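Pex protein (Anabaena sp. PCC 7120, PDB 2DQL) is a circadian clock-associated protein of the PadR-like winged-helix family that probably acts by binding DNA and regulating transcription. Local coordinates at residues G34-Y37 and G38-I42; I63-L66 and E67-A71; A99-L102 and A103-W106. All blocks are in the same frame, centred on the assembly; numbering follows the deposited sequence.

The three contacts follow one another along a single winged-helix chain, each a local arrangement at a different point of the helical framework. Interaction 1 starts helix 38-48, interaction 2 finishes helix 56-68 and turns the chain into the hairpin of strands 72-77 and 86-91, and interaction 3 lies within helix 96-112, after that hairpin. Interactions 1 and 2 have centres about 15 Å apart, as do interactions 2 and 3, whereas those of 1 and 3 are about 17 Å apart; none touches another. Helix 20-31 packs against all three. The bound phosphate is held at interaction 1 by T39, together with R82 and R86, while residues of interactions 2 and 3 meet the second subunit.

Interaction 1 of 3, residues G34-Y37 and G38-I42; sequences GESY and GTELI. With PO4 (phosphate ion), chain C.
The start of helix 38-48, probably the first helix of the helix-turn-helix, is set by S36 and Y37 meeting E40 and L41. Y37 occupies the N-cap position, and its carbonyl O accepts a hydrogen bond from L41 N at 2.9 Å. Its CG sits between the backbone N and the carbonyl carbon (chi1 52°), which folds the ring back over the first turn. There E40 CB lies over one face in a CH-pi contact, 3.5 Å from the centroid of the Y37 ring. The E40 chain then runs extended to its carboxylate, whose OE1 takes a hydrogen bond of 2.7 Å from S36 OG through the anti lone pair. A water donates to E40 OE1 at 2.8 Å and also to E35 O; a second water links E40 OE2 with Y37 OH. This carboxylate is thus gripped on both oxygens, which limits its rotation. T39 OG1 donates to a phosphate ion, though its place is less sure because it sits too close to the Y37 ring; R82 and R86 bind the ion as well, and R86 makes a cation-pi contact with Y37. The phosphate, probably from the crystallisation liquor, lies where a DNA backbone phosphate might in the winged-helix fold.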
loop_
_atom_site.group_PDB
_atom_site.type_symbol
_atom_site.label_atom_id
_atom_site.label_comp_id
_atom_site.label_asym_id
_atom_site.label_seq_id
_atom_site.Cartn_x
_atom_site.Cartn_y
_atom_site.Cartn_z
ATOM N N GLY A 34 21.330 -10.146 -15.289
ATOM C CA GLY A 34 21.150 -10.917 -16.506
ATOM C C GLY A 34 19.710 -10.817 -16.962
ATOM O O GLY A 34 18.823 -10.464 -16.175
ATOM N N GLU A 35 19.472 -11.136 -18.231
ATOM C CA GLU A 35 18.136 -11.062 -18.806
ATOM C C GLU A 35 17.115 -11.836 -18.001
ATOM O O GLU A 35 17.416 -12.876 -17.415
ATOM C CB GLU A 35 18.141 -11.582 -20.248
ATOM C CG GLU A 35 18.573 -13.031 -20.386
ATOM C CD GLU A 35 18.337 -13.577 -21.779
ATOM O OE1 GLU A 35 18.275 -12.771 -22.730
ATOM O OE2 GLU A 35 18.224 -14.813 -21.926
ATOM N N SER A 36 15.896 -11.316 -17.971
ATOM C CA SER A 36 14.833 -11.975 -17.237
ATOM C C SER A 36 13.528 -11.789 -17.982
ATOM O O SER A 36 13.500 -11.236 -19.082
ATOM C CB SER A 36 14.726 -11.398 -15.821
ATOM O OG SER A 36 13.876 -12.200 -15.016
ATOM N N TYR A 37 12.444 -12.248 -17.373
ATOM C CA TYR A 37 11.131 -12.146 -17.984
ATOM C C TYR A 37 10.078 -11.917 -16.907
ATOM O O TYR A 37 10.327 -12.163 -15.732
ATOM C CB TYR A 37 10.831 -13.413 -18.802
ATOM C CG TYR A 37 11.008 -14.729 -18.070
ATOM C CD1 TYR A 37 9.900 -15.477 -17.661
ATOM C CD2 TYR A 37 12.278 -15.248 -17.822
ATOM C CE1 TYR A 37 10.057 -16.713 -17.026
ATOM C CE2 TYR A 37 12.444 -16.481 -17.189
ATOM C CZ TYR A 37 11.330 -17.207 -16.796
ATOM O OH TYR A 37 11.497 -18.434 -16.185
ATOM N N GLY A 38 8.908 -11.441 -17.323
ATOM C CA GLY A 38 7.833 -11.131 -16.389
ATOM C C GLY A 38 7.528 -12.107 -15.267
ATOM O O GLY A 38 7.601 -11.756 -14.086
ATOM N N THR A 39 7.179 -13.338 -15.617
ATOM C CA THR A 39 6.844 -14.313 -14.595
ATOM C C THR A 39 7.983 -14.551 -13.613
ATOM O O THR A 39 7.746 -14.735 -12.421
ATOM C CB THR A 39 6.409 -15.653 -15.223
ATOM O OG1 THR A 39 7.527 -16.289 -15.850
ATOM C CG2 THR A 39 5.337 -15.407 -16.257
ATOM N N GLU A 40 9.219 -14.531 -14.104
ATOM C CA GLU A 40 10.372 -14.753 -13.238
ATOM C C GLU A 40 10.590 -13.567 -12.309
ATOM O O GLU A 40 10.926 -13.738 -11.135
ATOM C CB GLU A 40 11.633 -14.983 -14.074
ATOM C CG GLU A 40 12.857 -15.332 -13.246
ATOM C CD GLU A 40 14.056 -15.679 -14.102
ATOM O OE1 GLU A 40 14.589 -14.776 -14.780
ATOM O OE2 GLU A 40 14.462 -16.860 -14.100
ATOM N N LEU A 41 10.404 -12.360 -12.835
ATOM C CA LEU A 41 10.580 -11.163 -12.025
ATOM C C LEU A 41 9.645 -11.222 -10.822
ATOM O O LEU A 41 10.034 -10.881 -9.711
ATOM C CB LEU A 41 10.299 -9.907 -12.859
ATOM C CG LEU A 41 11.424 -9.599 -13.855
ATOM C CD1 LEU A 41 10.962 -8.605 -14.911
ATOM C CD2 LEU A 41 12.634 -9.061 -13.080
ATOM N N ILE A 42 8.418 -11.674 -11.049
ATOM C CA ILE A 42 7.440 -11.775 -9.973
ATOM C C ILE A 42 7.799 -12.883 -8.996
ATOM O O ILE A 42 7.852 -12.658 -7.787
ATOM C CB ILE A 42 6.020 -12.033 -10.525
ATOM C CG1 ILE A 42 5.541 -10.803 -11.300
ATOM C CG2 ILE A 42 5.054 -12.354 -9.374
ATOM C CD1 ILE A 42 4.194 -10.980 -11.984
HETATM P P PO4 C . 6.406 -17.006 -19.734
HETATM O O1 PO4 C . 6.485 -17.192 -18.264
HETATM O O2 PO4 C . 7.372 -17.922 -20.391
HETATM O O3 PO4 C . 5.042 -17.317 -20.221
HETATM O O4 PO4 C . 6.740 -15.597 -20.090
HETATM O O HOH W 1 16.091 -15.386 -17.033
HETATM O O HOH W 2 14.174 -19.448 -15.942
#

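Interaction 2 of 3, residues I63-L66 and E67-A71; sequences IKFL and EDNRA
E67 begins the last turn of helix 56-68 by donating its N to I63 O at 2.8 Å, while its side chain crosses that of I63, with CG and OE1 touching I63 CG2. D68 continues the pattern with its N bonded to K64 O, and its carboxylate faces the K64 side chain. K64 is extended until chi4 (-47°), where the bend brings NZ to D68 OD2 in a salt bridge of 2.8 Å, met on the syn lone pair, at the exposed surface. N69 is the first residue outside the helix, yet it holds F65 O twice. N69 N donates to F65 O at 3.0 Å. N69 ND2 reaches F65 O from the opposite face of the carbonyl plane, at 2.9 Å. The same ND2 stands 3.3 Å above the F65 ring plane, offset toward the rim, with amide and ring planes 44° apart; the ring also packs on I24 and on I6 of the second subunit. R70 has positive phi, and its N turns back to E67 O at 3.0 Å. A71 then donates its N to L66 O at 2.8 Å, and its CB rests against L66 CD2; L66 also packs on I72. The two backward bonds and the positive phi of R70 make this a Schellman motif, the helix C-cap that here leads from the helix-turn-helix into the wing.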
loop_
_atom_site.group_PDB
_atom_site.type_symbol
_atom_site.label_atom_id
_atom_site.label_comp_id
_atom_site.label_asym_id
_atom_site.label_seq_id
_atom_site.Cartn_x
_atom_site.Cartn_y
_atom_site.Cartn_z
ATOM N N ILE A 63 7.366 -1.997 -16.561
ATOM C CA ILE A 63 7.953 -2.347 -17.855
ATOM C C ILE A 63 7.649 -1.243 -18.863
ATOM O O ILE A 63 8.506 -0.867 -19.661
ATOM C CB ILE A 63 7.409 -3.695 -18.379
ATOM C CG1 ILE A 63 7.937 -4.845 -17.520
ATOM C CG2 ILE A 63 7.830 -3.902 -19.826
ATOM C CD1 ILE A 63 9.441 -5.038 -17.582
ATOM N N LYS A 64 6.426 -0.722 -18.827
ATOM C CA LYS A 64 6.052 0.353 -19.733
ATOM C C LYS A 64 6.985 1.540 -19.513
ATOM O O LYS A 64 7.529 2.099 -20.463
ATOM C CB LYS A 64 4.604 0.780 -19.489
ATOM C CG LYS A 64 4.177 1.975 -20.314
ATOM C CD LYS A 64 2.698 2.252 -20.115
ATOM C CE LYS A 64 2.154 3.213 -21.154
ATOM N NZ LYS A 64 2.990 4.405 -21.375
ATOM N N PHE A 65 7.171 1.922 -18.253
ATOM C CA PHE A 65 8.051 3.038 -17.934
ATOM C C PHE A 65 9.451 2.796 -18.493
ATOM O O PHE A 65 10.017 3.656 -19.167
ATOM C CB PHE A 65 8.164 3.223 -16.420
ATOM C CG PHE A 65 9.165 4.262 -16.019
ATOM C CD1 PHE A 65 8.812 5.606 -15.978
ATOM C CD2 PHE A 65 10.477 3.901 -15.718
ATOM C CE1 PHE A 65 9.753 6.580 -15.644
ATOM C CE2 PHE A 65 11.425 4.862 -15.384
ATOM C CZ PHE A 65 11.061 6.208 -15.347
ATOM N N LEU A 66 10.000 1.620 -18.202
ATOM C CA LEU A 66 11.341 1.276 -18.653
ATOM C C LEU A 66 11.478 1.268 -20.172
ATOM O O LEU A 66 12.438 1.820 -20.706
ATOM C CB LEU A 66 11.765 -0.072 -18.056
ATOM C CG LEU A 66 11.983 -0.007 -16.533
ATOM C CD1 LEU A 66 12.188 -1.404 -15.960
ATOM C CD2 LEU A 66 13.185 0.871 -16.228
ATOM N N GLU A 67 10.522 0.661 -20.868
ATOM C CA GLU A 67 10.584 0.628 -22.325
ATOM C C GLU A 67 10.374 2.025 -22.913
ATOM O O GLU A 67 11.062 2.411 -23.861
ATOM C CB GLU A 67 9.539 -0.332 -22.895
ATOM C CG GLU A 67 9.803 -1.798 -22.593
ATOM C CD GLU A 67 9.438 -2.705 -23.755
ATOM O OE1 GLU A 67 8.941 -3.818 -23.507
ATOM O OE2 GLU A 67 9.660 -2.309 -24.920
ATOM N N ASP A 68 9.429 2.784 -22.359
ATOM C CA ASP A 68 9.175 4.134 -22.857
ATOM C C ASP A 68 10.430 4.993 -22.772
ATOM O O ASP A 68 10.681 5.829 -23.641
ATOM C CB ASP A 68 8.056 4.823 -22.061
ATOM C CG ASP A 68 6.672 4.298 -22.403
ATOM O OD1 ASP A 68 6.519 3.606 -23.430
ATOM O OD2 ASP A 68 5.727 4.595 -21.644
ATOM N N ASN A 69 11.216 4.780 -21.722
ATOM C CA ASN A 69 12.439 5.539 -21.505
ATOM C C ASN A 69 13.676 4.897 -22.135
ATOM O O ASN A 69 14.791 5.391 -21.971
ATOM C CB ASN A 69 12.645 5.747 -20.005
ATOM C CG ASN A 69 11.742 6.828 -19.443
ATOM O OD1 ASN A 69 12.027 8.017 -19.583
ATOM N ND2 ASN A 69 10.636 6.424 -18.828
ATOM N N ARG A 70 13.468 3.802 -22.859
ATOM C CA ARG A 70 14.555 3.093 -23.533
ATOM C C ARG A 70 15.589 2.567 -22.545
ATOM O O ARG A 70 16.764 2.429 -22.888
ATOM C CB ARG A 70 15.259 4.024 -24.530
ATOM C CG ARG A 70 14.328 4.874 -25.386
ATOM C CD ARG A 70 13.434 4.033 -26.280
ATOM N NE ARG A 70 12.607 4.870 -27.152
ATOM C CZ ARG A 70 11.709 4.400 -28.010
ATOM N NH1 ARG A 70 11.513 3.095 -28.122
ATOM N NH2 ARG A 70 11.003 5.237 -28.762
ATOM N N ALA A 71 15.153 2.271 -21.320
ATOM C CA ALA A 71 16.054 1.770 -20.289
ATOM C C ALA A 71 16.272 0.271 -20.417
ATOM O O ALA A 71 17.243 -0.273 -19.889
ATOM C CB ALA A 71 15.499 2.101 -18.907
#

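Interaction 3 of 3, residues A99-L102 and A103-W106; sequences AEDL and ARLW
R104 reaches back along helix 96-112 to E100 and D101, one turn earlier. Its CB lies 3.4 Å from D101 O, and its CG is 3.5 Å from E100 O, the carbonyl to which R104 N is also hydrogen-bonded. The chain goes on extended through chi2 and then bends at chi3 (-87°), which carries the guanidinium back over the backbone. NE stands about equally far from D101 OD1 and E100 O. At CZ the R104 guanidinium lies across that same carbonyl, with E100 O 3.6 Å above its plane and over its centre. NH1 passes E100 CB more loosely. R104 NH2 makes the salt bridge, 2.5 Å from D101 OD1, meeting the carboxylate on its anti side and 31° out of its plane. The planes of the two flat groups are 68° apart, and only R104 NH2 is bonded, R104 NE standing 3.8 Å from D101 OD1. A water accepts a weak bond from NH2 and donates to E100 OE1, linking a second acid to the arginine.

Helix 96-112 follows the wing and packs on helix 20-31, while its D101 and L102 also meet Y7 of the second subunit, so the salt bridge sits beside the dimer contact. With alanine in place of D101 the R104 NH2 loses its carboxylate partner, and the guanidinium would probably be freer to turn off E100 O. One position on, L102 CD2 touches L105 CD1 at 3.9 Å, and L105 reaches F10 of the second subunit. L102 O takes the backbone bond of W106 N at 3.3 Å, and the W106 ring meets Y26 and Y29 of helix 20-31.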
loop_
_atom_site.group_PDB
_atom_site.type_symbol
_atom_site.label_atom_id
_atom_site.label_comp_id
_atom_site.label_asym_id
_atom_site.label_seq_id
_atom_site.Cartn_x
_atom_site.Cartn_y
_atom_site.Cartn_z
ATOM N N ALA A 99 20.921 2.518 -14.261
ATOM C CA ALA A 99 20.231 1.363 -13.705
ATOM C C ALA A 99 20.890 0.942 -12.393
ATOM O O ALA A 99 20.215 0.501 -11.464
ATOM C CB ALA A 99 20.240 0.205 -14.700
ATOM N N GLU A 100 22.209 1.088 -12.310
ATOM C CA GLU A 100 22.913 0.714 -11.091
ATOM C C GLU A 100 22.557 1.676 -9.961
ATOM O O GLU A 100 22.436 1.262 -8.807
ATOM C CB GLU A 100 24.425 0.676 -11.350
ATOM C CG GLU A 100 24.785 -0.393 -12.381
ATOM C CD GLU A 100 26.231 -0.365 -12.843
ATOM O OE1 GLU A 100 26.802 0.738 -12.986
ATOM O OE2 GLU A 100 26.786 -1.457 -13.092
ATOM N N ASP A 101 22.371 2.953 -10.292
ATOM C CA ASP A 101 22.004 3.938 -9.274
ATOM C C ASP A 101 20.611 3.619 -8.735
ATOM O O ASP A 101 20.367 3.677 -7.525
ATOM C CB ASP A 101 22.008 5.363 -9.847
ATOM C CG ASP A 101 23.407 5.862 -10.180
ATOM O OD1 ASP A 101 24.362 5.520 -9.450
ATOM O OD2 ASP A 101 23.550 6.612 -11.169
ATOM N N LEU A 102 19.694 3.278 -9.638
ATOM C CA LEU A 102 18.334 2.947 -9.234
ATOM C C LEU A 102 18.305 1.624 -8.478
ATOM O O LEU A 102 17.519 1.447 -7.546
ATOM C CB LEU A 102 17.423 2.882 -10.464
ATOM C CG LEU A 102 17.247 4.226 -11.179
ATOM C CD1 LEU A 102 16.382 4.049 -12.404
ATOM C CD2 LEU A 102 16.612 5.231 -10.223
ATOM N N ALA A 103 19.167 0.696 -8.877
ATOM C CA ALA A 103 19.229 -0.599 -8.213
ATOM C C ALA A 103 19.655 -0.407 -6.758
ATOM O O ALA A 103 19.182 -1.110 -5.865
ATOM C CB ALA A 103 20.214 -1.513 -8.937
ATOM N N ARG A 104 20.550 0.548 -6.527
ATOM C CA ARG A 104 21.020 0.825 -5.176
ATOM C C ARG A 104 19.864 1.310 -4.307
ATOM O O ARG A 104 19.811 1.014 -3.117
ATOM C CB ARG A 104 22.144 1.867 -5.195
ATOM C CG ARG A 104 23.523 1.285 -5.507
ATOM C CD ARG A 104 24.628 2.325 -5.310
ATOM N NE ARG A 104 24.862 3.142 -6.500
ATOM C CZ ARG A 104 25.528 2.723 -7.573
ATOM N NH1 ARG A 104 26.030 1.495 -7.611
ATOM N NH2 ARG A 104 25.695 3.533 -8.610
ATOM N N LEU A 105 18.935 2.050 -4.904
ATOM C CA LEU A 105 17.777 2.536 -4.156
ATOM C C LEU A 105 16.954 1.343 -3.675
ATOM O O LEU A 105 16.436 1.342 -2.558
ATOM C CB LEU A 105 16.918 3.459 -5.026
ATOM C CG LEU A 105 17.585 4.763 -5.481
ATOM C CD1 LEU A 105 16.600 5.597 -6.299
ATOM C CD2 LEU A 105 18.065 5.545 -4.254
ATOM N N TRP A 106 16.841 0.324 -4.521
ATOM C CA TRP A 106 16.098 -0.878 -4.163
ATOM C C TRP A 106 16.800 -1.604 -3.021
ATOM O O TRP A 106 16.178 -1.948 -2.018
ATOM C CB TRP A 106 15.976 -1.816 -5.371
ATOM C CG TRP A 106 15.665 -3.239 -4.992
ATOM C CD1 TRP A 106 16.508 -4.312 -5.074
ATOM C CD2 TRP A 106 14.444 -3.730 -4.425
ATOM N NE1 TRP A 106 15.888 -5.441 -4.591
ATOM C CE2 TRP A 106 14.621 -5.111 -4.186
ATOM C CE3 TRP A 106 13.219 -3.134 -4.095
ATOM C CZ2 TRP A 106 13.615 -5.910 -3.630
ATOM C CZ3 TRP A 106 12.219 -3.928 -3.543
ATOM C CH2 TRP A 106 12.425 -5.303 -3.316
HETATM O O HOH W 3 27.673 2.485 -11.173
#